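Local atomic coordinates of inosine-uridine preferring nucleoside hydrolase (Gardnerella vaginalis 315-A, PDB entry 6BA1), a protein that belongs to the inosine-uridine preferring nucleoside hydrolase family, built on a mostly parallel beta sheet flanked by helices, with a calcium ion bound in this model. Residues I174-R186 against M268-T280. Residues are numbered along the deposited sequence; the frame is centred on the assembly and turned at random.
Sequences ISQDPDAADILFR and MQVDVEGPTRGRT
Asp179 OD1 takes two bonds from one guanidinium, Arg277 NH1 at 2.9 Å and Arg277 NH2 at 3.1 Å, an end-on salt bridge in which both nitrogens converge on a single oxygen. It joins the start of helix 178-187, which packs on the main sheet of this alpha/beta nucleoside hydrolase fold, to the connection between the two strands, 268-270 and 280-282, of a beta hairpin. Asp179 OD1 sits near the guanidinium plane, at its edge, while the carboxylate is turned 45° from that plane. Pro178 CG lies over one face of the guanidinium, with Arg277 NH1 3.7 Å away; Arg277 reaches this site with its chain extended from CG to NE.

Helix 178-186 and strand 268-270 run nearly antiparallel, at 165°. Midway, Val270 N donates almost straight to Asp182 OD1 (3.1 Å), meeting the oxygen from above the carboxylate plane. Asp182 CG stands anti to its own backbone N (chi1 -170°), which brings OD1 to the strand, where Arg186 NH1 also reaches it in a salt bridge whose hydrogen bond is bent and weak.

Alongside these polar links, Val270 packs its two methyls against different helix side chains. Its CG1 meets Ile174 CG2 at 3.9 Å, while CG2 touches Ala181 CB and makes a CH-pi contact over one face of the Phe185 ring, 4.1 Å from the centroid.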
ATOM      1  N   ILE A 174      -0.902  13.227   9.339  1.00 22.09           N
ATOM      2  CA  ILE A 174       0.482  12.997   8.928  1.00 22.63           C
ATOM      3  C   ILE A 174       1.033  14.233   8.216  1.00 23.42           C
ATOM      4  O   ILE A 174       2.183  14.608   8.420  1.00 24.06           O
ATOM      5  CB  ILE A 174       0.611  11.761   7.995  1.00 22.64           C
ATOM      6  CG1 ILE A 174       0.072  10.499   8.685  1.00 22.04           C
ATOM      7  CG2 ILE A 174       2.070  11.548   7.571  1.00 23.40           C
ATOM      8  CD1 ILE A 174       0.957   9.937   9.774  1.00 22.14           C
ATOM      9  N   SER A 175       0.205  14.854   7.379  1.00 23.55           N
ATOM     10  CA  SER A 175       0.572  16.068   6.639  1.00 24.45           C
ATOM     11  C   SER A 175       1.092  17.185   7.534  1.00 24.93           C
ATOM     12  O   SER A 175       2.061  17.850   7.180  1.00 25.84           O
ATOM     13  CB  SER A 175      -0.614  16.574   5.815  1.00 24.61           C
ATOM     14  OG  SER A 175      -0.376  17.877   5.309  1.00 25.59           O
ATOM     15  N   GLN A 176       0.451  17.373   8.691  1.00 24.46           N
ATOM     16  CA  GLN A 176       0.766  18.493   9.587  1.00 25.07           C
ATOM     17  C   GLN A 176       2.171  18.359  10.207  1.00 25.57           C
ATOM     18  O   GLN A 176       2.844  19.367  10.443  1.00 26.57           O
ATOM     19  CB  GLN A 176      -0.279  18.624  10.705  1.00 24.56           C
ATOM     20  CG  GLN A 176      -0.758  20.062  10.922  1.00 25.34           C
ATOM     21  CD  GLN A 176      -1.955  20.409  10.088  1.00 25.38           C
ATOM     22  OE1 GLN A 176      -2.971  19.701  10.085  1.00 24.66           O
ATOM     23  NE2 GLN A 176      -1.852  21.526   9.355  1.00 26.43           N
ATOM     24  N   ASP A 177       2.580  17.119  10.485  1.00 25.07           N
ATOM     25  CA  ASP A 177       3.949  16.822  10.897  1.00 25.74           C
ATOM     26  C   ASP A 177       4.370  15.431  10.398  1.00 25.42           C
ATOM     27  O   ASP A 177       4.143  14.418  11.079  1.00 24.83           O
ATOM     28  CB  ASP A 177       4.096  16.924  12.416  1.00 25.87           C
ATOM     29  CG  ASP A 177       5.552  17.028  12.861  1.00 27.05           C
ATOM     30  OD1 ASP A 177       6.484  16.743  12.063  1.00 27.65           O
ATOM     31  OD2 ASP A 177       5.760  17.403  14.031  1.00 27.55           O
ATOM     32  N   PRO A 178       4.958  15.380   9.190  1.00 25.96           N
ATOM     33  CA  PRO A 178       5.474  14.139   8.633  1.00 25.98           C
ATOM     34  C   PRO A 178       6.701  13.608   9.366  1.00 26.71           C
ATOM     35  O   PRO A 178       6.814  12.402   9.584  1.00 26.48           O
ATOM     36  CB  PRO A 178       5.860  14.528   7.200  1.00 26.70           C
ATOM     37  CG  PRO A 178       5.101  15.768   6.907  1.00 26.70           C
ATOM     38  CD  PRO A 178       5.066  16.484   8.216  1.00 26.69           C
ATOM     39  N   ASP A 179       7.610  14.507   9.739  1.00 27.77           N
ATOM     40  CA  ASP A 179       8.895  14.105  10.313  1.00 28.86           C
ATOM     41  C   ASP A 179       8.701  13.388  11.636  1.00 28.46           C
ATOM     42  O   ASP A 179       9.401  12.423  11.934  1.00 28.99           O
ATOM     43  CB  ASP A 179       9.812  15.314  10.488  1.00 30.25           C
ATOM     44  CG  ASP A 179      10.045  16.054   9.188  1.00 30.86           C
ATOM     45  OD1 ASP A 179       9.096  16.717   8.721  1.00 30.21           O
ATOM     46  OD2 ASP A 179      11.158  15.965   8.632  1.00 32.11           O
ATOM     47  N   ALA A 180       7.730  13.866  12.412  1.00 27.67           N
ATOM     48  CA  ALA A 180       7.320  13.232  13.663  1.00 27.23           C
ATOM     49  C   ALA A 180       6.751  11.841  13.422  1.00 26.34           C
ATOM     50  O   ALA A 180       7.151  10.869  14.069  1.00 26.66           O
ATOM     51  CB  ALA A 180       6.298  14.097  14.372  1.00 26.64           C
ATOM     52  N   ALA A 181       5.809  11.764  12.488  1.00 25.42           N
ATOM     53  CA  ALA A 181       5.203  10.492  12.096  1.00 24.72           C
ATOM     54  C   ALA A 181       6.254   9.466  11.659  1.00 25.53           C
ATOM     55  O   ALA A 181       6.152   8.291  12.012  1.00 25.45           O
ATOM     56  CB  ALA A 181       4.182  10.707  10.987  1.00 24.00           C
ATOM     57  N   ASP A 182       7.262   9.920  10.911  1.00 26.47           N
ATOM     58  CA  ASP A 182       8.374   9.054  10.508  1.00 27.54           C
ATOM     59  C   ASP A 182       9.085   8.489  11.735  1.00 28.31           C
ATOM     60  O   ASP A 182       9.298   7.274  11.833  1.00 28.64           O
ATOM     61  CB  ASP A 182       9.375   9.812   9.620  1.00 28.64           C
ATOM     62  CG  ASP A 182      10.427   8.892   8.981  1.00 29.84           C
ATOM     63  OD1 ASP A 182      10.117   7.731   8.638  1.00 29.60           O
ATOM     64  OD2 ASP A 182      11.578   9.340   8.810  1.00 31.20           O
ATOM     65  N   ILE A 183       9.422   9.373  12.673  1.00 28.74           N
ATOM     66  CA  ILE A 183      10.133   8.988  13.894  1.00 29.73           C
ATOM     67  C   ILE A 183       9.351   7.907  14.649  1.00 29.01           C
ATOM     68  O   ILE A 183       9.937   6.908  15.074  1.00 29.90           O
ATOM     69  CB  ILE A 183      10.424  10.223  14.790  1.00 30.30           C
ATOM     70  CG1 ILE A 183      11.460  11.139  14.114  1.00 31.52           C
ATOM     71  CG2 ILE A 183      10.929   9.811  16.172  1.00 31.30           C
ATOM     72  CD1 ILE A 183      11.372  12.595  14.527  1.00 31.75           C
ATOM     73  N   LEU A 184       8.038   8.104  14.778  1.00 27.59           N
ATOM     74  CA  LEU A 184       7.159   7.126  15.423  1.00 26.91           C
ATOM     75  C   LEU A 184       7.170   5.767  14.729  1.00 26.99           C
ATOM     76  O   LEU A 184       7.348   4.738  15.378  1.00 27.54           O
ATOM     77  CB  LEU A 184       5.715   7.650  15.472  1.00 25.50           C
ATOM     78  CG  LEU A 184       4.620   6.676  15.926  1.00 24.76           C
ATOM     79  CD1 LEU A 184       4.913   6.090  17.294  1.00 25.45           C
ATOM     80  CD2 LEU A 184       3.275   7.367  15.916  1.00 23.63           C
ATOM     81  N   PHE A 185       6.964   5.771  13.415  1.00 26.60           N
ATOM     82  CA  PHE A 185       6.831   4.525  12.645  1.00 26.70           C
ATOM     83  C   PHE A 185       8.131   3.725  12.710  1.00 28.25           C
ATOM     84  O   PHE A 185       8.115   2.516  12.987  1.00 28.71           O
ATOM     85  CB  PHE A 185       6.469   4.822  11.180  1.00 26.27           C
ATOM     86  CG  PHE A 185       5.027   5.225  10.943  1.00 24.95           C
ATOM     87  CD1 PHE A 185       4.231   5.781  11.940  1.00 24.18           C
ATOM     88  CD2 PHE A 185       4.477   5.077   9.678  1.00 24.69           C
ATOM     89  CE1 PHE A 185       2.918   6.152  11.673  1.00 23.20           C
ATOM     90  CE2 PHE A 185       3.165   5.454   9.412  1.00 23.74           C
ATOM     91  CZ  PHE A 185       2.388   5.988  10.409  1.00 23.01           C
ATOM     92  N   ARG A 186       9.240   4.427  12.473  1.00 29.20           N
ATOM     93  CA  ARG A 186      10.585   3.859  12.553  1.00 30.96           C
ATOM     94  C   ARG A 186      11.016   3.450  13.964  1.00 31.84           C
ATOM     95  O   ARG A 186      11.832   2.534  14.101  1.00 33.28           O
ATOM     96  CB  ARG A 186      11.622   4.852  12.005  1.00 31.89           C
ATOM     97  CG  ARG A 186      11.546   5.078  10.510  1.00 31.66           C
ATOM     98  CD  ARG A 186      12.875   5.553   9.924  1.00 33.25           C
ATOM     99  NE  ARG A 186      13.132   4.887   8.637  1.00 33.83           N
ATOM    100  CZ  ARG A 186      12.799   5.351   7.435  1.00 33.40           C
ATOM    101  NH1 ARG A 186      12.173   6.515   7.268  1.00 32.38           N
ATOM    102  NH2 ARG A 186      13.096   4.614   6.370  1.00 34.19           N
ATOM    103  N   MET A 268       7.176   0.056   8.439  1.00 29.19           N
ATOM    104  CA  MET A 268       6.733   1.282   7.769  1.00 28.27           C
ATOM    105  C   MET A 268       7.690   2.455   7.947  1.00 28.57           C
ATOM    106  O   MET A 268       8.614   2.417   8.756  1.00 29.36           O
ATOM    107  CB  MET A 268       5.374   1.700   8.320  1.00 26.81           C
ATOM    108  CG  MET A 268       4.220   0.798   7.930  1.00 26.47           C
ATOM    109  SD  MET A 268       3.613   1.107   6.279  1.00 26.40           S
ATOM    110  CE  MET A 268       3.093   2.812   6.388  1.00 25.28           C
ATOM    111  N   GLN A 269       7.435   3.494   7.160  1.00 28.10           N
ATOM    112  CA  GLN A 269       8.121   4.777   7.254  1.00 28.32           C
ATOM    113  C   GLN A 269       7.165   5.863   6.789  1.00 27.28           C
ATOM    114  O   GLN A 269       6.053   5.571   6.339  1.00 26.54           O
ATOM    115  CB  GLN A 269       9.385   4.794   6.381  1.00 29.79           C
ATOM    116  CG  GLN A 269       9.148   4.510   4.892  1.00 30.08           C
ATOM    117  CD  GLN A 269      10.333   4.849   4.009  1.00 31.53           C
ATOM    118  OE1 GLN A 269      11.308   4.109   3.943  1.00 32.87           O
ATOM    119  NE2 GLN A 269      10.247   5.966   3.308  1.00 31.44           N
ATOM    120  N   VAL A 270       7.598   7.109   6.902  1.00 27.43           N
ATOM    121  CA  VAL A 270       6.909   8.225   6.278  1.00 26.89           C
ATOM    122  C   VAL A 270       7.927   8.963   5.439  1.00 28.02           C
ATOM    123  O   VAL A 270       9.066   9.166   5.861  1.00 28.97           O
ATOM    124  CB  VAL A 270       6.259   9.173   7.306  1.00 26.05           C
ATOM    125  CG1 VAL A 270       5.636  10.387   6.621  1.00 25.80           C
ATOM    126  CG2 VAL A 270       5.215   8.422   8.122  1.00 25.05           C
ATOM    127  N   ASP A 271       7.510   9.343   4.239  1.00 28.09           N
ATOM    128  CA  ASP A 271       8.393  10.010   3.298  1.00 29.28           C
ATOM    129  C   ASP A 271       8.614  11.440   3.763  1.00 29.42           C
ATOM    130  O   ASP A 271       7.661  12.154   4.076  1.00 28.55           O
ATOM    131  CB  ASP A 271       7.825   9.971   1.872  1.00 29.47           C
ATOM    132  CG  ASP A 271       7.975   8.605   1.194  1.00 29.97           C
ATOM    133  OD1 ASP A 271       8.518   7.660   1.793  1.00 30.19           O
ATOM    134  OD2 ASP A 271       7.542   8.490   0.033  1.00 30.31           O
ATOM    135  N   VAL A 272       9.883  11.821   3.834  1.00 30.67           N
ATOM    136  CA  VAL A 272      10.301  13.134   4.306  1.00 31.19           C
ATOM    137  C   VAL A 272      10.908  13.982   3.175  1.00 32.48           C
ATOM    138  O   VAL A 272      10.575  15.161   3.061  1.00 32.56           O
ATOM    139  CB  VAL A 272      11.299  12.973   5.477  1.00 31.87           C
ATOM    140  CG1 VAL A 272      11.883  14.315   5.910  1.00 32.80           C
ATOM    141  CG2 VAL A 272      10.619  12.271   6.646  1.00 30.69           C
ATOM    142  N   GLU A 273      11.781  13.390   2.348  1.00 33.63           N
ATOM    143  CA  GLU A 273      12.601  14.164   1.394  1.00 35.21           C
ATOM    144  C   GLU A 273      11.959  14.468   0.053  1.00 35.28           C
ATOM    145  O   GLU A 273      12.011  15.597  -0.421  1.00 36.00           O
ATOM    146  CB  GLU A 273      13.964  13.473   1.156  1.00 36.79           C
ATOM    147  CG  GLU A 273      14.876  13.430   2.381  1.00 37.43           C
ATOM    148  CD  GLU A 273      16.371  13.610   2.088  1.00 39.67           C
ATOM    149  OE1 GLU A 273      16.792  13.179   0.999  1.00 40.64           O
ATOM    150  OE2 GLU A 273      17.037  14.232   2.932  1.00 40.50           O
ATOM    151  N   GLY A 274      11.366  13.463  -0.566  1.00 34.73           N
ATOM    152  CA  GLY A 274      10.927  13.536  -1.969  1.00 35.21           C
ATOM    153  C   GLY A 274       9.717  14.401  -2.236  1.00 34.49           C
ATOM    154  O   GLY A 274       9.219  15.068  -1.331  1.00 33.62           O
ATOM    155  N   PRO A 275       9.227  14.398  -3.494  1.00 35.02           N
ATOM    156  CA  PRO A 275       7.951  15.049  -3.819  1.00 34.47           C
ATOM    157  C   PRO A 275       6.738  14.247  -3.333  1.00 32.92           C
ATOM    158  O   PRO A 275       5.603  14.696  -3.503  1.00 32.48           O
ATOM    159  CB  PRO A 275       7.981  15.135  -5.343  1.00 35.87           C
ATOM    160  CG  PRO A 275       8.776  13.956  -5.754  1.00 36.49           C
ATOM    161  CD  PRO A 275       9.802  13.730  -4.676  1.00 36.31           C
ATOM    162  N   THR A 276       6.984  13.061  -2.769  1.00 32.31           N
ATOM    163  CA  THR A 276       5.992  12.312  -2.000  1.00 30.87           C
ATOM    164  C   THR A 276       6.066  12.570  -0.480  1.00 29.87           C
ATOM    165  O   THR A 276       5.597  11.744   0.300  1.00 28.88           O
ATOM    166  CB  THR A 276       6.166  10.801  -2.230  1.00 30.95           C
ATOM    167  OG1 THR A 276       7.509  10.425  -1.900  1.00 31.64           O
ATOM    168  CG2 THR A 276       5.885  10.445  -3.666  1.00 31.92           C
ATOM    169  N   ARG A 277       6.643  13.697  -0.054  1.00 30.27           N
ATOM    170  CA  ARG A 277       6.744  14.047   1.369  1.00 29.58           C
ATOM    171  C   ARG A 277       5.378  13.978   2.057  1.00 28.21           C
ATOM    172  O   ARG A 277       4.421  14.589   1.589  1.00 28.08           O
ATOM    173  CB  ARG A 277       7.357  15.446   1.536  1.00 30.45           C
ATOM    174  CG  ARG A 277       7.458  15.940   2.974  1.00 30.01           C
ATOM    175  CD  ARG A 277       8.041  17.342   3.081  1.00 31.10           C
ATOM    176  NE  ARG A 277       7.686  17.969   4.360  1.00 30.61           N
ATOM    177  CZ  ARG A 277       8.229  17.681   5.546  1.00 30.52           C
ATOM    178  NH1 ARG A 277       7.820  18.325   6.632  1.00 30.22           N
ATOM    179  NH2 ARG A 277       9.202  16.763   5.659  1.00 30.94           N
ATOM    180  N   GLY A 278       5.308  13.225   3.154  1.00 27.39           N
ATOM    181  CA  GLY A 278       4.078  13.037   3.937  1.00 26.18           C
ATOM    182  C   GLY A 278       3.290  11.766   3.647  1.00 25.60           C
ATOM    183  O   GLY A 278       2.199  11.565   4.205  1.00 24.73           O
ATOM    184  N   ARG A 279       3.839  10.915   2.779  1.00 26.22           N
ATOM    185  CA  ARG A 279       3.203   9.657   2.397  1.00 25.98           C
ATOM    186  C   ARG A 279       3.583   8.575   3.384  1.00 25.66           C
ATOM    187  O   ARG A 279       4.739   8.473   3.783  1.00 26.18           O
ATOM    188  CB  ARG A 279       3.623   9.264   0.965  1.00 27.05           C
ATOM    189  CG  ARG A 279       3.405   7.812   0.546  1.00 27.26           C
ATOM    190  CD  ARG A 279       3.286   7.685  -0.965  1.00 28.29           C
ATOM    191  NE  ARG A 279       3.918   6.495  -1.543  1.00 29.21           N
ATOM    192  CZ  ARG A 279       5.218   6.352  -1.804  1.00 30.20           C
ATOM    193  NH1 ARG A 279       6.100   7.298  -1.527  1.00 30.42           N
ATOM    194  NH2 ARG A 279       5.656   5.224  -2.342  1.00 31.15           N
ATOM    195  N   THR A 280       2.599   7.776   3.771  1.00 24.97           N
ATOM    196  CA  THR A 280       2.820   6.601   4.596  1.00 24.83           C
ATOM    197  C   THR A 280       3.067   5.423   3.666  1.00 25.62           C
ATOM    198  O   THR A 280       2.243   5.135   2.791  1.00 25.73           O
ATOM    199  CB  THR A 280       1.583   6.307   5.442  1.00 23.88           C
ATOM    200  OG1 THR A 280       0.419   6.403   4.614  1.00 23.74           O
ATOM    201  CG2 THR A 280       1.451   7.322   6.573  1.00 23.25           C
TER